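AlyGC (Glaciecola chathamensis, PDB 5GKD) is a PL6-family alginate lyase from a marine bacterium, which probably cleaves the polysaccharide alginate by beta-elimination. Local coordinates at residues F552-A566 with Q581-K594. Sequence-based numbering, arbitrary orientation.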
loop_
_atom_site.group_PDB
_atom_site.type_symbol
_atom_site.label_atom_id
_atom_site.label_comp_id
_atom_site.label_asym_id
_atom_site.label_seq_id
_atom_site.Cartn_x
_atom_site.Cartn_y
_atom_site.Cartn_z
ATOM N N PHE A 552 26.400 9.167 -3.136
ATOM C CA PHE A 552 25.587 8.611 -2.064
ATOM C C PHE A 552 26.371 7.466 -1.450
ATOM O O PHE A 552 26.701 6.506 -2.150
ATOM C CB PHE A 552 24.221 8.134 -2.595
ATOM C CG PHE A 552 23.466 9.193 -3.373
ATOM C CD1 PHE A 552 23.646 9.323 -4.738
ATOM C CD2 PHE A 552 22.581 10.054 -2.736
ATOM C CE1 PHE A 552 22.970 10.277 -5.448
ATOM C CE2 PHE A 552 21.912 11.019 -3.447
ATOM C CZ PHE A 552 22.107 11.136 -4.806
ATOM N N GLU A 553 26.676 7.564 -0.156
ATOM C CA GLU A 553 27.583 6.625 0.483
ATOM C C GLU A 553 27.063 6.168 1.831
ATOM O O GLU A 553 26.354 6.897 2.527
ATOM C CB GLU A 553 28.967 7.231 0.718
ATOM C CG GLU A 553 29.807 7.378 -0.513
ATOM C CD GLU A 553 31.205 7.869 -0.181
ATOM O OE1 GLU A 553 31.453 8.208 1.001
ATOM O OE2 GLU A 553 32.050 7.909 -1.102
ATOM N N ASN A 554 27.473 4.958 2.205
ATOM C CA ASN A 554 27.332 4.455 3.569
ATOM C C ASN A 554 25.866 4.244 3.948
ATOM O O ASN A 554 25.434 4.582 5.053
ATOM C CB ASN A 554 28.036 5.384 4.559
ATOM C CG ASN A 554 29.533 5.480 4.292
ATOM O OD1 ASN A 554 30.186 4.479 4.001
ATOM N ND2 ASN A 554 30.073 6.694 4.371
ATOM N N LEU A 555 25.093 3.689 3.014
ATOM C CA LEU A 555 23.752 3.198 3.311
ATOM C C LEU A 555 23.870 1.772 3.850
ATOM O O LEU A 555 23.352 0.805 3.289
ATOM C CB LEU A 555 22.865 3.259 2.073
ATOM C CG LEU A 555 22.294 4.616 1.628
ATOM C CD1 LEU A 555 23.344 5.517 1.018
ATOM C CD2 LEU A 555 21.152 4.396 0.647
ATOM N N ASP A 556 24.588 1.649 4.961
ATOM C CA ASP A 556 24.949 0.304 5.382
ATOM C C ASP A 556 24.990 0.126 6.896
ATOM O O ASP A 556 25.612 -0.829 7.368
ATOM C CB ASP A 556 26.298 -0.096 4.767
ATOM C CG ASP A 556 27.438 0.846 5.150
ATOM O OD1 ASP A 556 27.189 1.952 5.663
ATOM O OD2 ASP A 556 28.597 0.469 4.904
ATOM N N ILE A 557 24.318 0.987 7.666
ATOM C CA ILE A 557 24.326 0.818 9.118
ATOM C C ILE A 557 23.619 -0.469 9.525
ATOM O O ILE A 557 23.943 -1.065 10.555
ATOM C CB ILE A 557 23.697 2.037 9.801
ATOM C CG1 ILE A 557 23.942 1.970 11.312
ATOM C CG2 ILE A 557 22.198 2.109 9.495
ATOM C CD1 ILE A 557 23.685 3.274 12.035
ATOM N N ASN A 558 22.649 -0.917 8.733
ATOM C CA ASN A 558 21.948 -2.165 8.976
ATOM C C ASN A 558 21.544 -2.721 7.613
ATOM O O ASN A 558 21.781 -2.098 6.574
ATOM C CB ASN A 558 20.761 -1.936 9.918
ATOM C CG ASN A 558 20.389 -3.171 10.708
ATOM O OD1 ASN A 558 20.229 -4.256 10.153
ATOM N ND2 ASN A 558 20.263 -3.014 12.014
ATOM N N HIS A 559 20.950 -3.904 7.614
ATOM C CA HIS A 559 20.670 -4.538 6.339
ATOM C C HIS A 559 19.418 -3.944 5.675
ATOM O O HIS A 559 18.639 -3.209 6.288
ATOM C CB HIS A 559 20.567 -6.058 6.509
ATOM C CG HIS A 559 19.322 -6.541 7.185
ATOM N ND1 HIS A 559 18.099 -6.607 6.544
ATOM C CD2 HIS A 559 19.126 -7.063 8.420
ATOM C CE1 HIS A 559 17.199 -7.113 7.369
ATOM N NE2 HIS A 559 17.794 -7.393 8.515
ATOM N N SER A 560 19.273 -4.228 4.377
ATOM C CA SER A 560 18.116 -3.800 3.591
ATOM C C SER A 560 17.944 -2.281 3.616
ATOM O O SER A 560 16.837 -1.768 3.744
ATOM C CB SER A 560 16.830 -4.489 4.068
ATOM O OG SER A 560 16.940 -5.892 3.972
ATOM N N TYR A 561 19.044 -1.557 3.483
ATOM C CA TYR A 561 19.014 -0.103 3.388
ATOM C C TYR A 561 19.002 0.233 1.905
ATOM O O TYR A 561 20.045 0.218 1.251
ATOM C CB TYR A 561 20.213 0.513 4.094
ATOM C CG TYR A 561 20.118 1.993 4.381
ATOM C CD1 TYR A 561 19.284 2.826 3.644
ATOM C CD2 TYR A 561 20.861 2.557 5.411
ATOM C CE1 TYR A 561 19.207 4.176 3.921
ATOM C CE2 TYR A 561 20.779 3.897 5.696
ATOM C CZ TYR A 561 19.963 4.701 4.954
ATOM O OH TYR A 561 19.894 6.040 5.247
ATOM N N HIS A 562 17.819 0.546 1.383
ATOM C CA HIS A 562 17.631 0.790 -0.039
ATOM C C HIS A 562 17.873 2.247 -0.385
ATOM O O HIS A 562 17.645 3.151 0.423
ATOM C CB HIS A 562 16.222 0.398 -0.461
ATOM C CG HIS A 562 15.800 -0.932 0.067
ATOM N ND1 HIS A 562 16.404 -2.108 -0.322
ATOM C CD2 HIS A 562 14.847 -1.276 0.963
ATOM C CE1 HIS A 562 15.840 -3.118 0.315
ATOM N NE2 HIS A 562 14.894 -2.640 1.100
ATOM N N PHE A 563 18.328 2.473 -1.613
ATOM C CA PHE A 563 18.459 3.850 -2.067
ATOM C C PHE A 563 17.103 4.432 -2.488
ATOM O O PHE A 563 16.745 5.540 -2.069
ATOM C CB PHE A 563 19.462 3.938 -3.219
ATOM C CG PHE A 563 19.538 5.295 -3.830
ATOM C CD1 PHE A 563 20.220 6.321 -3.194
ATOM C CD2 PHE A 563 18.903 5.562 -5.025
ATOM C CE1 PHE A 563 20.271 7.582 -3.747
ATOM C CE2 PHE A 563 18.955 6.812 -5.586
ATOM C CZ PHE A 563 19.639 7.828 -4.944
ATOM N N PHE A 564 16.347 3.716 -3.334
ATOM C CA PHE A 564 15.050 4.204 -3.793
ATOM C C PHE A 564 14.013 3.094 -3.724
ATOM O O PHE A 564 14.206 2.027 -4.311
ATOM C CB PHE A 564 15.094 4.767 -5.222
ATOM C CG PHE A 564 13.771 5.341 -5.671
ATOM C CD1 PHE A 564 13.412 6.634 -5.339
ATOM C CD2 PHE A 564 12.862 4.563 -6.376
ATOM C CE1 PHE A 564 12.184 7.152 -5.717
ATOM C CE2 PHE A 564 11.630 5.072 -6.762
ATOM C CZ PHE A 564 11.297 6.375 -6.433
ATOM N N ASP A 565 12.888 3.375 -3.067
ATOM C CA ASP A 565 11.819 2.403 -2.853
ATOM C C ASP A 565 10.512 2.987 -3.380
ATOM O O ASP A 565 9.969 3.924 -2.793
ATOM C CB ASP A 565 11.706 2.048 -1.367
ATOM C CG ASP A 565 10.816 0.826 -1.115
ATOM O OD1 ASP A 565 10.762 -0.076 -1.970
ATOM O OD2 ASP A 565 10.175 0.764 -0.055
ATOM N N ALA A 566 10.011 2.440 -4.483
ATOM C CA ALA A 566 8.764 2.904 -5.072
ATOM C C ALA A 566 7.573 2.391 -4.270
ATOM O O ALA A 566 7.518 1.216 -3.915
ATOM C CB ALA A 566 8.651 2.439 -6.529
ATOM N N GLN A 581 27.682 8.666 -8.244
ATOM C CA GLN A 581 28.396 7.577 -7.594
ATOM C C GLN A 581 27.605 7.049 -6.409
ATOM O O GLN A 581 26.986 7.816 -5.673
ATOM C CB GLN A 581 29.780 8.006 -7.100
ATOM C CG GLN A 581 30.307 9.299 -7.698
ATOM C CD GLN A 581 30.449 9.266 -9.196
ATOM O OE1 GLN A 581 30.830 8.277 -9.749
ATOM N NE2 GLN A 581 30.160 10.354 -9.854
ATOM N N PHE A 582 27.670 5.739 -6.207
ATOM C CA PHE A 582 26.958 5.076 -5.129
ATOM C C PHE A 582 27.905 4.070 -4.511
ATOM O O PHE A 582 28.490 3.264 -5.239
ATOM C CB PHE A 582 25.699 4.368 -5.657
ATOM C CG PHE A 582 24.784 5.263 -6.450
ATOM C CD1 PHE A 582 25.065 5.582 -7.765
ATOM C CD2 PHE A 582 23.638 5.788 -5.874
ATOM C CE1 PHE A 582 24.224 6.413 -8.487
ATOM C CE2 PHE A 582 22.794 6.614 -6.591
ATOM C CZ PHE A 582 23.078 6.919 -7.898
ATOM N N LYS A 583 28.050 4.088 -3.204
ATOM C CA LYS A 583 28.935 3.162 -2.560
ATOM C C LYS A 583 28.502 2.691 -1.185
ATOM O O LYS A 583 28.120 3.470 -0.376
ATOM C CB LYS A 583 30.329 3.767 -2.483
ATOM C CG LYS A 583 31.408 2.791 -2.102
ATOM C CD LYS A 583 32.804 3.367 -2.284
ATOM C CE LYS A 583 33.708 2.401 -3.015
ATOM N NZ LYS A 583 35.103 2.405 -2.508
ATOM N N HIS A 584 28.602 1.400 -0.945
ATOM C CA HIS A 584 28.266 0.766 0.323
ATOM C C HIS A 584 26.804 0.821 0.712
ATOM O O HIS A 584 26.445 1.540 1.605
ATOM C CB HIS A 584 29.111 1.276 1.496
ATOM C CG HIS A 584 30.581 1.291 1.240
ATOM N ND1 HIS A 584 31.307 0.161 0.954
ATOM C CD2 HIS A 584 31.468 2.304 1.258
ATOM C CE1 HIS A 584 32.572 0.482 0.795
ATOM N NE2 HIS A 584 32.695 1.775 0.975
ATOM N N ILE A 585 25.993 0.037 0.022
ATOM C CA ILE A 585 24.577 -0.028 0.204
ATOM C C ILE A 585 24.115 -1.448 0.393
ATOM O O ILE A 585 24.368 -2.281 -0.425
ATOM C CB ILE A 585 23.903 0.562 -1.032
ATOM C CG1 ILE A 585 24.316 2.017 -1.209
ATOM C CG2 ILE A 585 22.414 0.387 -0.973
ATOM C CD1 ILE A 585 24.090 2.558 -2.584
ATOM N N THR A 586 23.418 -1.705 1.478
ATOM C CA THR A 586 22.993 -3.066 1.765
ATOM C C THR A 586 21.692 -3.463 1.073
ATOM O O THR A 586 21.457 -4.659 0.877
ATOM C CB THR A 586 22.828 -3.273 3.275
ATOM O OG1 THR A 586 21.860 -2.344 3.776
ATOM C CG2 THR A 586 24.152 -3.074 3.999
ATOM N N GLY A 587 20.844 -2.511 0.712
ATOM C CA GLY A 587 19.601 -2.801 0.032
ATOM C C GLY A 587 19.759 -2.825 -1.475
ATOM O O GLY A 587 20.845 -3.060 -2.011
ATOM N N ASP A 588 18.655 -2.592 -2.167
ATOM C CA ASP A 588 18.688 -2.374 -3.607
ATOM C C ASP A 588 18.893 -0.897 -3.904
ATOM O O ASP A 588 18.688 -0.033 -3.048
ATOM C CB ASP A 588 17.398 -2.837 -4.273
ATOM C CG ASP A 588 17.061 -4.277 -3.955
ATOM O OD1 ASP A 588 17.875 -5.183 -4.242
ATOM O OD2 ASP A 588 15.977 -4.508 -3.401
ATOM N N LEU A 589 19.296 -0.618 -5.143
ATOM C CA LEU A 589 19.370 0.752 -5.629
ATOM C C LEU A 589 17.984 1.280 -5.985
ATOM O O LEU A 589 17.504 2.243 -5.379
ATOM C CB LEU A 589 20.301 0.826 -6.838
ATOM C CG LEU A 589 21.534 1.721 -6.897
ATOM C CD1 LEU A 589 21.539 2.515 -8.198
ATOM C CD2 LEU A 589 21.681 2.628 -5.701
ATOM N N PHE A 590 17.325 0.664 -6.966
ATOM C CA PHE A 590 15.994 1.078 -7.402
ATOM C C PHE A 590 15.040 -0.105 -7.304
ATOM O O PHE A 590 15.241 -1.135 -7.958
ATOM C CB PHE A 590 16.022 1.643 -8.829
ATOM C CG PHE A 590 16.716 2.974 -8.929
ATOM C CD1 PHE A 590 16.036 4.139 -8.664
ATOM C CD2 PHE A 590 18.058 3.053 -9.251
ATOM C CE1 PHE A 590 16.665 5.357 -8.736
ATOM C CE2 PHE A 590 18.690 4.263 -9.336
ATOM C CZ PHE A 590 17.989 5.421 -9.077
ATOM N N ARG A 591 14.010 0.042 -6.482
ATOM C CA ARG A 591 13.001 -0.989 -6.280
ATOM C C ARG A 591 11.758 -0.576 -7.059
ATOM O O ARG A 591 10.954 0.231 -6.581
ATOM C CB ARG A 591 12.731 -1.175 -4.790
ATOM C CG ARG A 591 13.877 -1.871 -4.078
ATOM C CD ARG A 591 13.912 -1.566 -2.592
ATOM N NE ARG A 591 12.758 -2.104 -1.885
ATOM C CZ ARG A 591 12.594 -3.386 -1.591
ATOM N NH1 ARG A 591 13.501 -4.272 -1.965
ATOM N NH2 ARG A 591 11.510 -3.786 -0.938
ATOM N N LEU A 592 11.618 -1.126 -8.271
ATOM C CA LEU A 592 10.574 -0.778 -9.228
ATOM C C LEU A 592 9.782 -2.012 -9.633
ATOM O O LEU A 592 9.408 -2.180 -10.797
ATOM C CB LEU A 592 11.158 -0.123 -10.473
ATOM C CG LEU A 592 11.518 1.361 -10.527
ATOM C CD1 LEU A 592 10.898 2.191 -9.432
ATOM C CD2 LEU A 592 12.997 1.555 -10.602
ATOM N N ASN A 593 9.528 -2.886 -8.667
ATOM C CA ASN A 593 8.953 -4.203 -8.900
ATOM C C ASN A 593 7.814 -4.496 -7.933
ATOM O O ASN A 593 7.661 -5.630 -7.468
ATOM C CB ASN A 593 10.025 -5.278 -8.765
ATOM C CG ASN A 593 10.600 -5.335 -7.373
ATOM O OD1 ASN A 593 10.524 -4.358 -6.630
ATOM N ND2 ASN A 593 11.136 -6.486 -6.991
ATOM N N LYS A 594 6.992 -3.490 -7.614
ATOM C CA LYS A 594 5.929 -3.683 -6.626
ATOM C C LYS A 594 4.664 -4.329 -7.187
ATOM O O LYS A 594 3.872 -4.873 -6.413
ATOM C CB LYS A 594 5.563 -2.348 -5.976
ATOM C CG LYS A 594 6.735 -1.671 -5.301
ATOM C CD LYS A 594 7.479 -2.677 -4.414
ATOM C CE LYS A 594 8.721 -2.095 -3.760
ATOM N NZ LYS A 594 8.440 -1.223 -2.590
HETATM O O HOH W 1 20.653 -6.253 3.021
HETATM O O HOH W 2 9.617 -1.906 0.482
#
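Two successive coils of the C-terminal parallel beta-helix stack here, strand 552-555 on 581-585 and 564-565 on 590-592. The first pair runs nearly parallel, at 5°, with Lys583 N bonded to Phe552 O at 3.0 Å. At the turn, Thr586 OG1 donates to Asn558 O and accepts from Tyr561 N at 2.9 Å. Inside the coils, Phe552, Phe563, Phe564, Phe582 and Phe590 form an aromatic cluster in the core of the parallel beta-helix, the fold of the pectate lyase-like clan. The edge of Phe582 meets the face of Phe563 in a T-shaped pair, planes at 85°. Phe563 in turn sets its edge against the face of Phe590 in an offset edge-to-face pair. Strand 543-548 adds Ile547 beside Phe552 and Phe563. On the outer side, the guanidinium of Arg591 lies flat on His562, centres 3.8 Å apart. A bend at chi3 (66°) folds the arginine over that ring. His562 ND1 accepts the N-H of Asp588 in the ring plane, at 3.0 Å. Arg591 NH1 makes a salt bridge to Asp588 OD2, in the guanidinium plane. Asp565 OD1 accepts salt-bridge hydrogen bonds from Arg591 NE and Lys594 NZ (2.7 Å to NZ), met from opposite faces of its carboxylate. A leucine in place of Arg591 would probably lose the flat stack on His562 and leave Asp565 and Asp588 each without this charged partner. Lys594 NZ also donates a hydrogen bond to Ala566 O, 2.9 Å away.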